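PDB 1NFG: D-hydantoinase from Ralstonia pickettii, which probably catalyses the stereospecific hydrolysis of the cyclic amide bond of D-hydantoin derivatives, using two zinc ions per subunit. Local coordinates for residues T263-L268 and Y283-P288; Y267-D272 and R290-H295; L258-T263 and F307-S312; R213-A218 and H237-E242. All coordinates share one frame; numbering follows the deposited sequence.

Interaction 1: T263-L268 and Y283-P288; sequences THYLYL and YVFTPP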
loop_
_atom_site.group_PDB
_atom_site.type_symbol
_atom_site.label_atom_id
_atom_site.label_comp_id
_atom_site.label_asym_id
_atom_site.label_seq_id
_atom_site.Cartn_x
_atom_site.Cartn_y
_atom_site.Cartn_z
ATOM N N THR A 263 4.773 23.063 -13.288
ATOM C CA THR A 263 5.524 22.861 -14.507
ATOM C C THR A 263 6.916 22.265 -14.344
ATOM O O THR A 263 7.204 21.203 -14.900
ATOM C CB THR A 263 5.651 24.183 -15.261
ATOM O OG1 THR A 263 4.388 24.864 -15.230
ATOM C CG2 THR A 263 6.074 23.937 -16.704
ATOM N N HIS A 264 7.779 22.935 -13.582
ATOM C CA HIS A 264 9.156 22.465 -13.414
ATOM C C HIS A 264 9.322 21.075 -12.801
ATOM O O HIS A 264 10.361 20.438 -12.976
ATOM C CB HIS A 264 9.994 23.500 -12.637
ATOM C CG HIS A 264 9.345 23.998 -11.384
ATOM N ND1 HIS A 264 8.163 24.706 -11.391
ATOM C CD2 HIS A 264 9.706 23.877 -10.085
ATOM C CE1 HIS A 264 7.822 24.998 -10.148
ATOM N NE2 HIS A 264 8.741 24.506 -9.336
ATOM N N TYR A 265 8.305 20.595 -12.097
ATOM C CA TYR A 265 8.383 19.270 -11.503
ATOM C C TYR A 265 8.097 18.181 -12.535
ATOM O O TYR A 265 8.125 16.991 -12.220
ATOM C CB TYR A 265 7.420 19.168 -10.323
ATOM C CG TYR A 265 7.833 20.069 -9.186
ATOM C CD1 TYR A 265 9.077 19.915 -8.569
ATOM C CD2 TYR A 265 7.001 21.098 -8.746
ATOM C CE1 TYR A 265 9.482 20.763 -7.546
ATOM C CE2 TYR A 265 7.396 21.952 -7.719
ATOM C CZ TYR A 265 8.637 21.779 -7.124
ATOM O OH TYR A 265 9.028 22.620 -6.104
ATOM N N LEU A 266 7.830 18.597 -13.770
ATOM C CA LEU A 266 7.567 17.666 -14.862
ATOM C C LEU A 266 8.734 17.714 -15.845
ATOM O O LEU A 266 8.751 16.981 -16.834
ATOM C CB LEU A 266 6.293 18.060 -15.614
ATOM C CG LEU A 266 4.964 18.156 -14.871
ATOM C CD1 LEU A 266 3.920 18.723 -15.810
ATOM C CD2 LEU A 266 4.539 16.785 -14.363
ATOM N N TYR A 267 9.716 18.562 -15.564
ATOM C CA TYR A 267 10.831 18.726 -16.478
ATOM C C TYR A 267 12.220 18.801 -15.876
ATOM O O TYR A 267 13.192 18.408 -16.519
ATOM C CB TYR A 267 10.603 19.989 -17.316
ATOM C CG TYR A 267 9.473 19.871 -18.311
ATOM C CD1 TYR A 267 9.665 19.232 -19.531
ATOM C CD2 TYR A 267 8.207 20.385 -18.028
ATOM C CE1 TYR A 267 8.637 19.104 -20.448
ATOM C CE2 TYR A 267 7.165 20.261 -18.940
ATOM C CZ TYR A 267 7.390 19.617 -20.151
ATOM O OH TYR A 267 6.372 19.477 -21.071
ATOM N N LEU A 268 12.332 19.314 -14.658
ATOM C CA LEU A 268 13.645 19.459 -14.046
ATOM C C LEU A 268 13.977 18.370 -13.039
ATOM O O LEU A 268 13.089 17.735 -12.474
ATOM C CB LEU A 268 13.748 20.842 -13.400
ATOM C CG LEU A 268 13.313 21.988 -14.328
ATOM C CD1 LEU A 268 13.526 23.315 -13.633
ATOM C CD2 LEU A 268 14.105 21.949 -15.626
ATOM N N TYR A 283 18.124 26.656 -10.330
ATOM C CA TYR A 283 17.157 25.605 -10.044
ATOM C C TYR A 283 16.910 25.366 -8.581
ATOM O O TYR A 283 16.366 24.332 -8.197
ATOM C CB TYR A 283 17.609 24.322 -10.728
ATOM C CG TYR A 283 17.843 24.577 -12.187
ATOM C CD1 TYR A 283 16.777 24.623 -13.078
ATOM C CD2 TYR A 283 19.112 24.908 -12.658
ATOM C CE1 TYR A 283 16.966 25.000 -14.399
ATOM C CE2 TYR A 283 19.313 25.291 -13.973
ATOM C CZ TYR A 283 18.235 25.337 -14.836
ATOM O OH TYR A 283 18.419 25.744 -16.133
ATOM N N VAL A 284 17.301 26.330 -7.761
ATOM C CA VAL A 284 17.084 26.204 -6.339
ATOM C C VAL A 284 15.680 26.687 -5.992
ATOM O O VAL A 284 15.456 27.874 -5.722
ATOM C CB VAL A 284 18.121 27.011 -5.527
ATOM C CG1 VAL A 284 17.762 26.982 -4.049
ATOM C CG2 VAL A 284 19.510 26.428 -5.739
ATOM N N PHE A 285 14.730 25.758 -6.035
ATOM C CA PHE A 285 13.350 26.055 -5.675
ATOM C C PHE A 285 12.910 24.968 -4.709
ATOM O O PHE A 285 13.583 23.944 -4.574
ATOM C CB PHE A 285 12.445 26.113 -6.909
ATOM C CG PHE A 285 12.688 25.021 -7.900
ATOM C CD1 PHE A 285 12.280 23.720 -7.639
ATOM C CD2 PHE A 285 13.323 25.298 -9.106
ATOM C CE1 PHE A 285 12.501 22.715 -8.566
ATOM C CE2 PHE A 285 13.546 24.302 -10.038
ATOM C CZ PHE A 285 13.136 23.006 -9.771
ATOM N N THR A 286 11.788 25.193 -4.037
ATOM C CA THR A 286 11.304 24.253 -3.043
ATOM C C THR A 286 9.849 23.833 -3.230
ATOM O O THR A 286 8.995 24.664 -3.529
ATOM C CB THR A 286 11.472 24.870 -1.639
ATOM O OG1 THR A 286 12.864 25.115 -1.398
ATOM C CG2 THR A 286 10.914 23.952 -0.563
ATOM N N PRO A 287 9.551 22.530 -3.055
ATOM C CA PRO A 287 10.516 21.482 -2.707
ATOM C C PRO A 287 11.557 21.321 -3.807
ATOM O O PRO A 287 11.392 21.847 -4.909
ATOM C CB PRO A 287 9.635 20.256 -2.530
ATOM C CG PRO A 287 8.402 20.839 -1.926
ATOM C CD PRO A 287 8.175 22.056 -2.807
ATOM N N PRO A 288 12.642 20.585 -3.529
ATOM C CA PRO A 288 13.709 20.378 -4.514
ATOM C C PRO A 288 13.289 19.611 -5.759
ATOM O O PRO A 288 12.348 18.819 -5.728
ATOM C CB PRO A 288 14.770 19.598 -3.727
ATOM C CG PRO A 288 14.440 19.859 -2.301
ATOM C CD PRO A 288 12.942 19.856 -2.287
#

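Interaction 2: Y267-D272 and R290-H295; sequences YLTKED and RAKKDH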
loop_
_atom_site.group_PDB
_atom_site.type_symbol
_atom_site.label_atom_id
_atom_site.label_comp_id
_atom_site.label_asym_id
_atom_site.label_seq_id
_atom_site.Cartn_x
_atom_site.Cartn_y
_atom_site.Cartn_z
ATOM N N TYR A 267 9.716 18.562 -15.564
ATOM C CA TYR A 267 10.831 18.726 -16.478
ATOM C C TYR A 267 12.220 18.801 -15.876
ATOM O O TYR A 267 13.192 18.408 -16.519
ATOM C CB TYR A 267 10.603 19.989 -17.316
ATOM C CG TYR A 267 9.473 19.871 -18.311
ATOM C CD1 TYR A 267 9.665 19.232 -19.531
ATOM C CD2 TYR A 267 8.207 20.385 -18.028
ATOM C CE1 TYR A 267 8.637 19.104 -20.448
ATOM C CE2 TYR A 267 7.165 20.261 -18.940
ATOM C CZ TYR A 267 7.390 19.617 -20.151
ATOM O OH TYR A 267 6.372 19.477 -21.071
ATOM N N LEU A 268 12.332 19.314 -14.658
ATOM C CA LEU A 268 13.645 19.459 -14.046
ATOM C C LEU A 268 13.977 18.370 -13.039
ATOM O O LEU A 268 13.089 17.735 -12.474
ATOM C CB LEU A 268 13.748 20.842 -13.400
ATOM C CG LEU A 268 13.313 21.988 -14.328
ATOM C CD1 LEU A 268 13.526 23.315 -13.633
ATOM C CD2 LEU A 268 14.105 21.949 -15.626
ATOM N N THR A 269 15.268 18.151 -12.821
ATOM C CA THR A 269 15.717 17.127 -11.877
ATOM C C THR A 269 16.813 17.692 -10.993
ATOM O O THR A 269 17.466 18.668 -11.359
ATOM C CB THR A 269 16.294 15.914 -12.599
ATOM O OG1 THR A 269 17.511 16.297 -13.255
ATOM C CG2 THR A 269 15.304 15.388 -13.624
ATOM N N LYS A 270 17.032 17.059 -9.845
ATOM C CA LYS A 270 18.049 17.529 -8.920
ATOM C C LYS A 270 19.412 17.628 -9.588
ATOM O O LYS A 270 20.261 18.392 -9.145
ATOM C CB LYS A 270 18.123 16.627 -7.687
ATOM C CG LYS A 270 18.695 15.261 -7.934
ATOM C CD LYS A 270 18.881 14.513 -6.628
ATOM C CE LYS A 270 19.582 13.185 -6.855
ATOM N NZ LYS A 270 19.775 12.460 -5.570
ATOM N N GLU A 271 19.624 16.873 -10.661
ATOM C CA GLU A 271 20.904 16.936 -11.353
ATOM C C GLU A 271 21.114 18.323 -11.952
ATOM O O GLU A 271 22.246 18.733 -12.208
ATOM C CB GLU A 271 20.987 15.877 -12.453
ATOM C CG GLU A 271 21.270 14.463 -11.955
ATOM C CD GLU A 271 20.193 13.932 -11.022
ATOM O OE1 GLU A 271 18.999 13.993 -11.397
ATOM O OE2 GLU A 271 20.540 13.449 -9.918
ATOM N N ASP A 272 20.021 19.048 -12.170
ATOM C CA ASP A 272 20.111 20.397 -12.717
ATOM C C ASP A 272 20.832 21.334 -11.739
ATOM O O ASP A 272 21.434 22.329 -12.150
ATOM C CB ASP A 272 18.713 20.952 -13.026
ATOM C CG ASP A 272 18.101 20.345 -14.277
ATOM O OD1 ASP A 272 18.767 20.379 -15.336
ATOM O OD2 ASP A 272 16.954 19.843 -14.205
ATOM N N ARG A 290 13.165 16.794 -8.307
ATOM C CA ARG A 290 13.305 15.367 -8.055
ATOM C C ARG A 290 14.044 14.596 -9.149
ATOM O O ARG A 290 15.105 15.018 -9.606
ATOM C CB ARG A 290 11.922 14.771 -7.823
ATOM C CG ARG A 290 11.145 15.475 -6.719
ATOM C CD ARG A 290 11.978 15.595 -5.453
ATOM N NE ARG A 290 11.172 15.996 -4.304
ATOM C CZ ARG A 290 11.670 16.272 -3.103
ATOM N NH1 ARG A 290 12.978 16.196 -2.887
ATOM N NH2 ARG A 290 10.856 16.624 -2.116
ATOM N N ALA A 291 13.492 13.458 -9.562
ATOM C CA ALA A 291 14.118 12.644 -10.602
ATOM C C ALA A 291 13.154 12.381 -11.752
ATOM O O ALA A 291 11.949 12.619 -11.624
ATOM C CB ALA A 291 14.586 11.331 -10.013
ATOM N N LYS A 292 13.682 11.882 -12.869
ATOM C CA LYS A 292 12.853 11.588 -14.032
ATOM C C LYS A 292 11.723 10.611 -13.734
ATOM O O LYS A 292 10.633 10.730 -14.298
ATOM C CB LYS A 292 13.706 11.035 -15.173
ATOM C CG LYS A 292 14.676 12.051 -15.752
ATOM C CD LYS A 292 15.398 11.516 -16.978
ATOM C CE LYS A 292 16.316 12.575 -17.589
ATOM N NZ LYS A 292 17.024 12.073 -18.809
ATOM N N LYS A 293 11.968 9.644 -12.856
ATOM C CA LYS A 293 10.924 8.681 -12.543
ATOM C C LYS A 293 9.754 9.408 -11.899
ATOM O O LYS A 293 8.602 8.975 -11.995
ATOM C CB LYS A 293 11.461 7.569 -11.629
ATOM C CG LYS A 293 11.967 8.014 -10.265
ATOM C CD LYS A 293 10.917 7.830 -9.181
ATOM C CE LYS A 293 11.501 8.137 -7.805
ATOM N NZ LYS A 293 10.493 8.026 -6.708
ATOM N N ASP A 294 10.039 10.531 -11.253
ATOM C CA ASP A 294 8.972 11.297 -10.629
ATOM C C ASP A 294 8.189 12.020 -11.730
ATOM O O ASP A 294 6.986 12.251 -11.598
ATOM C CB ASP A 294 9.554 12.281 -9.610
ATOM C CG ASP A 294 10.249 11.573 -8.446
ATOM O OD1 ASP A 294 9.546 11.008 -7.577
ATOM O OD2 ASP A 294 11.502 11.575 -8.408
ATOM N N HIS A 295 8.870 12.361 -12.824
ATOM C CA HIS A 295 8.201 13.017 -13.945
ATOM C C HIS A 295 7.133 12.069 -14.495
ATOM O O HIS A 295 6.002 12.478 -14.767
ATOM C CB HIS A 295 9.182 13.329 -15.077
ATOM C CG HIS A 295 10.219 14.348 -14.732
ATOM N ND1 HIS A 295 11.301 14.604 -15.547
ATOM C CD2 HIS A 295 10.347 15.173 -13.667
ATOM C CE1 HIS A 295 12.054 15.540 -14.996
ATOM N NE2 HIS A 295 11.498 15.902 -13.854
HETATM O O HOH W 1 11.428 17.544 -10.299
#

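Interaction 3: L258-T263 and F307-S312; sequences LAETCT and FETVSS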
loop_
_atom_site.group_PDB
_atom_site.type_symbol
_atom_site.label_atom_id
_atom_site.label_comp_id
_atom_site.label_asym_id
_atom_site.label_seq_id
_atom_site.Cartn_x
_atom_site.Cartn_y
_atom_site.Cartn_z
ATOM N N LEU A 258 -6.976 17.486 -1.931
ATOM C CA LEU A 258 -6.761 17.945 -3.293
ATOM C C LEU A 258 -5.284 18.218 -3.388
ATOM O O LEU A 258 -4.643 18.457 -2.371
ATOM C CB LEU A 258 -7.522 19.242 -3.567
ATOM C CG LEU A 258 -8.965 19.312 -3.076
ATOM C CD1 LEU A 258 -9.556 20.648 -3.458
ATOM C CD2 LEU A 258 -9.777 18.173 -3.679
ATOM N N ALA A 259 -4.743 18.185 -4.599
ATOM C CA ALA A 259 -3.335 18.451 -4.786
ATOM C C ALA A 259 -3.077 18.988 -6.187
ATOM O O ALA A 259 -3.949 18.938 -7.053
ATOM C CB ALA A 259 -2.528 17.187 -4.544
ATOM N N GLU A 260 -1.870 19.498 -6.398
ATOM C CA GLU A 260 -1.467 20.059 -7.681
ATOM C C GLU A 260 0.022 19.798 -7.883
ATOM O O GLU A 260 0.682 19.238 -7.008
ATOM C CB GLU A 260 -1.696 21.574 -7.680
ATOM C CG GLU A 260 -1.032 22.288 -6.489
ATOM C CD GLU A 260 -0.589 23.717 -6.799
ATOM O OE1 GLU A 260 -1.419 24.506 -7.300
ATOM O OE2 GLU A 260 0.589 24.055 -6.536
ATOM N N THR A 261 0.539 20.183 -9.047
ATOM C CA THR A 261 1.972 20.072 -9.328
ATOM C C THR A 261 2.330 21.354 -10.053
ATOM O O THR A 261 1.452 22.182 -10.335
ATOM C CB THR A 261 2.358 18.917 -10.255
ATOM O OG1 THR A 261 1.499 17.806 -10.020
ATOM C CG2 THR A 261 3.790 18.488 -9.971
ATOM N N CYS A 262 3.609 21.511 -10.366
ATOM C CA CYS A 262 4.041 22.707 -11.039
ATOM C C CYS A 262 4.955 22.347 -12.191
ATOM O O CYS A 262 5.788 21.452 -12.091
ATOM C CB CYS A 262 4.731 23.647 -10.036
ATOM S SG CYS A 262 3.682 24.077 -8.588
ATOM N N THR A 263 4.773 23.063 -13.288
ATOM C CA THR A 263 5.524 22.861 -14.507
ATOM C C THR A 263 6.916 22.265 -14.344
ATOM O O THR A 263 7.204 21.203 -14.900
ATOM C CB THR A 263 5.651 24.183 -15.261
ATOM O OG1 THR A 263 4.388 24.864 -15.230
ATOM C CG2 THR A 263 6.074 23.937 -16.704
ATOM N N PHE A 307 -4.511 15.282 -10.118
ATOM C CA PHE A 307 -4.296 16.683 -9.756
ATOM C C PHE A 307 -5.353 17.671 -10.235
ATOM O O PHE A 307 -5.998 17.467 -11.260
ATOM C CB PHE A 307 -2.931 17.141 -10.264
ATOM C CG PHE A 307 -1.774 16.424 -9.624
ATOM C CD1 PHE A 307 -1.644 16.385 -8.235
ATOM C CD2 PHE A 307 -0.799 15.808 -10.407
ATOM C CE1 PHE A 307 -0.558 15.750 -7.640
ATOM C CE2 PHE A 307 0.292 15.169 -9.819
ATOM C CZ PHE A 307 0.415 15.140 -8.435
ATOM N N GLU A 308 -5.511 18.758 -9.487
ATOM C CA GLU A 308 -6.485 19.783 -9.826
ATOM C C GLU A 308 -5.944 20.750 -10.872
ATOM O O GLU A 308 -6.716 21.433 -11.546
ATOM C CB GLU A 308 -6.870 20.570 -8.582
ATOM C CG GLU A 308 -7.412 19.721 -7.476
ATOM C CD GLU A 308 -8.611 18.932 -7.914
ATOM O OE1 GLU A 308 -9.511 19.532 -8.531
ATOM O OE2 GLU A 308 -8.661 17.714 -7.638
ATOM N N THR A 309 -4.625 20.803 -11.023
ATOM C CA THR A 309 -4.039 21.728 -11.982
ATOM C C THR A 309 -2.528 21.618 -12.001
ATOM O O THR A 309 -1.943 20.887 -11.216
ATOM C CB THR A 309 -4.381 23.197 -11.601
ATOM O OG1 THR A 309 -3.842 24.097 -12.575
ATOM C CG2 THR A 309 -3.772 23.546 -10.249
ATOM N N VAL A 310 -1.909 22.352 -12.917
ATOM C CA VAL A 310 -0.457 22.422 -13.010
ATOM C C VAL A 310 -0.191 23.925 -12.942
ATOM O O VAL A 310 -0.342 24.626 -13.944
ATOM C CB VAL A 310 0.091 21.891 -14.354
ATOM C CG1 VAL A 310 1.599 22.121 -14.416
ATOM C CG2 VAL A 310 -0.228 20.413 -14.512
ATOM N N SER A 311 0.162 24.418 -11.756
ATOM C CA SER A 311 0.437 25.839 -11.571
ATOM C C SER A 311 1.927 26.065 -11.732
ATOM O O SER A 311 2.656 25.117 -12.012
ATOM C CB SER A 311 -0.045 26.308 -10.195
ATOM O OG SER A 311 0.462 25.491 -9.155
ATOM N N SER A 312 2.385 27.305 -11.551
ATOM C CA SER A 312 3.805 27.621 -11.734
ATOM C C SER A 312 4.666 27.900 -10.499
ATOM O O SER A 312 5.864 27.622 -10.514
ATOM C CB SER A 312 3.953 28.814 -12.691
ATOM O OG SER A 312 3.402 30.001 -12.132
HETATM O O HOH W 2 -6.656 16.498 -6.158
#

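Interaction 4: R213-A218 and H237-E242; sequences RVEAEA and HVTCEE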
loop_
_atom_site.group_PDB
_atom_site.type_symbol
_atom_site.label_atom_id
_atom_site.label_comp_id
_atom_site.label_asym_id
_atom_site.label_seq_id
_atom_site.Cartn_x
_atom_site.Cartn_y
_atom_site.Cartn_z
ATOM N N ARG A 213 11.398 12.232 1.604
ATOM C CA ARG A 213 10.799 11.896 2.891
ATOM C C ARG A 213 10.335 13.141 3.634
ATOM O O ARG A 213 9.289 13.129 4.284
ATOM C CB ARG A 213 11.788 11.138 3.764
ATOM C CG ARG A 213 11.120 10.352 4.871
ATOM C CD ARG A 213 10.591 9.063 4.295
ATOM N NE ARG A 213 9.143 9.038 4.126
ATOM C CZ ARG A 213 8.532 8.319 3.191
ATOM N NH1 ARG A 213 9.248 7.590 2.343
ATOM N NH2 ARG A 213 7.209 8.306 3.119
ATOM N N VAL A 214 11.128 14.207 3.543
ATOM C CA VAL A 214 10.806 15.473 4.193
ATOM C C VAL A 214 9.448 15.970 3.700
ATOM O O VAL A 214 8.613 16.428 4.489
ATOM C CB VAL A 214 11.879 16.538 3.885
ATOM C CG1 VAL A 214 11.461 17.887 4.452
ATOM C CG2 VAL A 214 13.211 16.112 4.471
ATOM N N GLU A 215 9.231 15.869 2.391
ATOM C CA GLU A 215 7.970 16.291 1.794
ATOM C C GLU A 215 6.852 15.313 2.156
ATOM O O GLU A 215 5.784 15.715 2.627
ATOM C CB GLU A 215 8.107 16.371 0.264
ATOM C CG GLU A 215 6.900 16.989 -0.443
ATOM C CD GLU A 215 7.075 17.088 -1.957
ATOM O OE1 GLU A 215 8.233 17.206 -2.419
ATOM O OE2 GLU A 215 6.051 17.063 -2.685
ATOM N N ALA A 216 7.107 14.026 1.938
ATOM C CA ALA A 216 6.120 12.980 2.202
ATOM C C ALA A 216 5.517 13.055 3.600
ATOM O O ALA A 216 4.297 13.102 3.756
ATOM C CB ALA A 216 6.750 11.607 1.973
ATOM N N GLU A 217 6.378 13.068 4.613
ATOM C CA GLU A 217 5.930 13.126 6.003
ATOM C C GLU A 217 4.973 14.296 6.227
ATOM O O GLU A 217 3.835 14.104 6.664
ATOM C CB GLU A 217 7.148 13.242 6.934
ATOM C CG GLU A 217 6.846 13.124 8.432
ATOM C CD GLU A 217 6.063 14.305 8.969
ATOM O OE1 GLU A 217 6.573 15.446 8.875
ATOM O OE2 GLU A 217 4.937 14.095 9.481
ATOM N N ALA A 218 5.432 15.506 5.915
ATOM C CA ALA A 218 4.619 16.707 6.095
ATOM C C ALA A 218 3.288 16.567 5.369
ATOM O O ALA A 218 2.223 16.886 5.915
ATOM C CB ALA A 218 5.371 17.919 5.587
ATOM N N HIS A 237 2.177 22.170 -4.827
ATOM C CA HIS A 237 3.349 21.522 -5.396
ATOM C C HIS A 237 3.733 20.121 -4.902
ATOM O O HIS A 237 4.712 19.958 -4.177
ATOM C CB HIS A 237 4.574 22.449 -5.303
ATOM C CG HIS A 237 4.832 23.000 -3.932
ATOM N ND1 HIS A 237 4.760 22.232 -2.789
ATOM C CD2 HIS A 237 5.198 24.241 -3.527
ATOM C CE1 HIS A 237 5.069 22.976 -1.741
ATOM N NE2 HIS A 237 5.339 24.196 -2.162
ATOM N N VAL A 238 2.946 19.115 -5.284
ATOM C CA VAL A 238 3.272 17.728 -4.955
ATOM C C VAL A 238 4.347 17.461 -5.997
ATOM O O VAL A 238 4.099 17.609 -7.193
ATOM C CB VAL A 238 2.097 16.781 -5.203
ATOM C CG1 VAL A 238 2.573 15.342 -5.098
ATOM C CG2 VAL A 238 0.991 17.050 -4.185
ATOM N N THR A 239 5.529 17.057 -5.556
ATOM C CA THR A 239 6.642 16.886 -6.477
ATOM C C THR A 239 7.248 15.503 -6.715
ATOM O O THR A 239 8.075 15.344 -7.612
ATOM C CB THR A 239 7.785 17.791 -6.029
ATOM O OG1 THR A 239 8.431 17.201 -4.890
ATOM C CG2 THR A 239 7.238 19.153 -5.615
ATOM N N CYS A 240 6.866 14.504 -5.931
ATOM C CA CYS A 240 7.477 13.196 -6.108
ATOM C C CYS A 240 6.546 12.043 -5.800
ATOM O O CYS A 240 5.459 12.228 -5.246
ATOM C CB CYS A 240 8.713 13.092 -5.217
ATOM S SG CYS A 240 8.326 13.306 -3.454
ATOM N N GLU A 241 7.001 10.846 -6.144
ATOM C CA GLU A 241 6.230 9.631 -5.934
ATOM C C GLU A 241 5.806 9.399 -4.483
ATOM O O GLU A 241 4.647 9.057 -4.217
ATOM C CB GLU A 241 7.026 8.433 -6.458
ATOM C CG GLU A 241 6.446 7.078 -6.114
ATOM C CD GLU A 241 7.145 5.949 -6.853
ATOM O OE1 GLU A 241 8.363 6.070 -7.126
ATOM O OE2 GLU A 241 6.474 4.936 -7.152
ATOM N N GLU A 242 6.727 9.596 -3.543
ATOM C CA GLU A 242 6.396 9.364 -2.141
ATOM C C GLU A 242 5.349 10.305 -1.560
ATOM O O GLU A 242 4.459 9.858 -0.840
ATOM C CB GLU A 242 7.663 9.365 -1.268
ATOM C CG GLU A 242 8.832 10.112 -1.850
ATOM C CD GLU A 242 9.633 9.295 -2.842
ATOM O OE1 GLU A 242 10.213 8.270 -2.427
ATOM O OE2 GLU A 242 9.694 9.685 -4.031
#

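Interaction 1: T263-L268 and Y283-P288
The phenol of Tyr265 donates to the backbone carbonyl of Pro287, OH to O 2.8 Å, with the donor tilted 18° from the carbonyl plane. Tyrosine suits the place because its ring packs in an aromatic cluster while its hydroxyl bonds a buried carbonyl. The peptide bond before Pro287 is cis, and the proline's own ring also meets the phenol, CD lying 3.5 Å from Tyr265 OH.

Three aromatic rings cluster beside this bond. His264 presents its edge to the face of Phe285, with centroids 4.5 Å apart and planes at 75°. Its CD2 sits over the centre of the Phe285 ring, and over the centre of the Tyr265 ring as well, which wedges the imidazole against both neighbours. The carbonyl of Tyr283 lies over the other face of Phe285, toward the rim. Leu268 closes the apolar side with one methyl: CD1 is 3.7 Å from Phe285 CE2 and 3.5 Å from Tyr283 CD1, in each case at the ring edge.

Thr286, its hydroxyl bonded to Asn335, probably binds substrate; the cluster lies behind this probable substrate-binding loop, which follows strand 257-262 of the TIM barrel, the fold of the amidohydrolases.

Interaction 2: Y267-D272 and R290-H295
The imidazole of His295 is turned edge-on to the carbonyl of Leu268 and donates to it through NE2, 2.8 Å from Leu268 O with an N-H...O angle of 158°. The acceptor lies almost in the ring plane, whereas the ring nitrogen stands well above the plane of the peptide it binds. One ring face lies against its own helix, at Ala291 O and Lys292 CA, and the opposite face against the backbone N of Tyr267. Thr269 crosses the imidazole at about a right angle and brings its methyl CG2 to within 3.5 Å of His295 CE1; the same methyl meets the aliphatic part of Lys292. A branched residue does this well, as CG2 meets His295 and Lys292 while OG1 makes a weak bond to Glu271 OE1.

Leu268 O has a second donor, a water 2.7 Å away that also accepts from Arg290 N. Beside it, Lys270 N donates to Arg290 O at 2.8 Å. Asp294 OD2 takes up Ala291 N, the N-cap amide, as in one half of a capping box.

Residues 267-272, in the loop after strand 257-262, are thus fixed to the first turn of helix 292-303 and the residues just before it. The side chain of Arg290 leads away to Glu215 on helix 212-229, and Lys270 rests on helix 204-208.

Interaction 3: L258-T263 and F307-S312
Glu308 N donates to Ala259 O at 2.9 Å, one of the backbone bonds joining 258-263 to 307-312. Further on, Ser311 N meets Thr261 O at 2.9 Å, and Thr263 N reaches Ser311 O at 3.2 Å; the bond from Thr261 N to Thr309 O is weak. Thr261 pairs with Val310, and Cys262 with Ser311, in parallel bridges.

Polar side chains meet on the face of Cys262 and Ser311. Ser311 OG, placed between its backbone N and carbonyl carbon (chi1 52°), gives a weak bond to Glu260 OE1, 2.8 Å away. The buried carboxylate also bonds outside the pair: Tyr234 OH at OE1, and His237 N and His57 ND1 at OE2. A long acid suits this place, where several donors converge. At the far end a water links Ala259 N to Glu308 OE2, an oxygen also paired with Arg368.

Packing gathers round Phe307, with Thr261 CB over one face toward the rim. Ala259 CB sits in plane at its edge, 3.9 Å from CD1. Small neighbours let the phenyl lie close to the strand; Leu298 and Leu302 of helix 292-303 also touch it. Val310 CG1 packs against Thr263.

These are adjacent parallel strands of a TIM barrel, with helices outside and the metal centre at the C-terminal ends of the strands; Glu260 is a second-shell partner of the zinc ligand His57.

Interaction 4: R213-A218 and H237-E242
Glu215 holds Thr239 by both backbone and side chain. Thr239 N donates to Glu215 OE2, which accepts on its syn lone pair, at 2.9 Å and 163°. Thr239 OG1 donates to OE1, though the very short separation is doubtful. Threonine suits the place because its hydroxyl adds a second donor beside the backbone N-H. Glu215 CG is anti to the backbone N (chi1 -172°) and CD continues the extended chain (chi2 179°), which carries the carboxylate from helix 212-229 to the loop.

Next to this pair, Cys240 SG lies 4.0 Å from Glu215 OE1. Ala216 CB meets Glu242 CB at 4.0 Å; a side chain this small allows helix 241-253 to start close by, just after the N-cap Cys240.

The same carboxylate has partners outside the two segments: Arg290, which forms a salt bridge to OE1 and donates from NE to Thr239 OG1, and Ser243, which bonds OE2. Arg213 packs on Ile228 of the second subunit.

With several donors and an arginine round it, the buried carboxylate is probably kept ionised. Its grip on Thr239 fixes the backbone two residues beyond His237, a zinc ligand, and so probably helps to set where that ligand stands.

Overall arrangement
Interaction 3 lies nearest the centre of the chain and is wholly buried, a strand pairing built mainly of backbone bonds. Interactions 1 and 2 are nested within the loop it closes: they share Tyr267 and Leu268, but the first is a buried aromatic cluster, whereas the second mixes backbone and imidazole bonds and reaches solvent at its lysines. Interaction 4, formed earlier in the chain, is a charged, buried contact whose outer edge nears another subunit. It ties the set together: Arg290 of interaction 2 pairs with its Glu215, Pro287 and Tyr265 of interaction 1 pack on its His237, and Glu260 of interaction 3 bonds to that histidine's backbone.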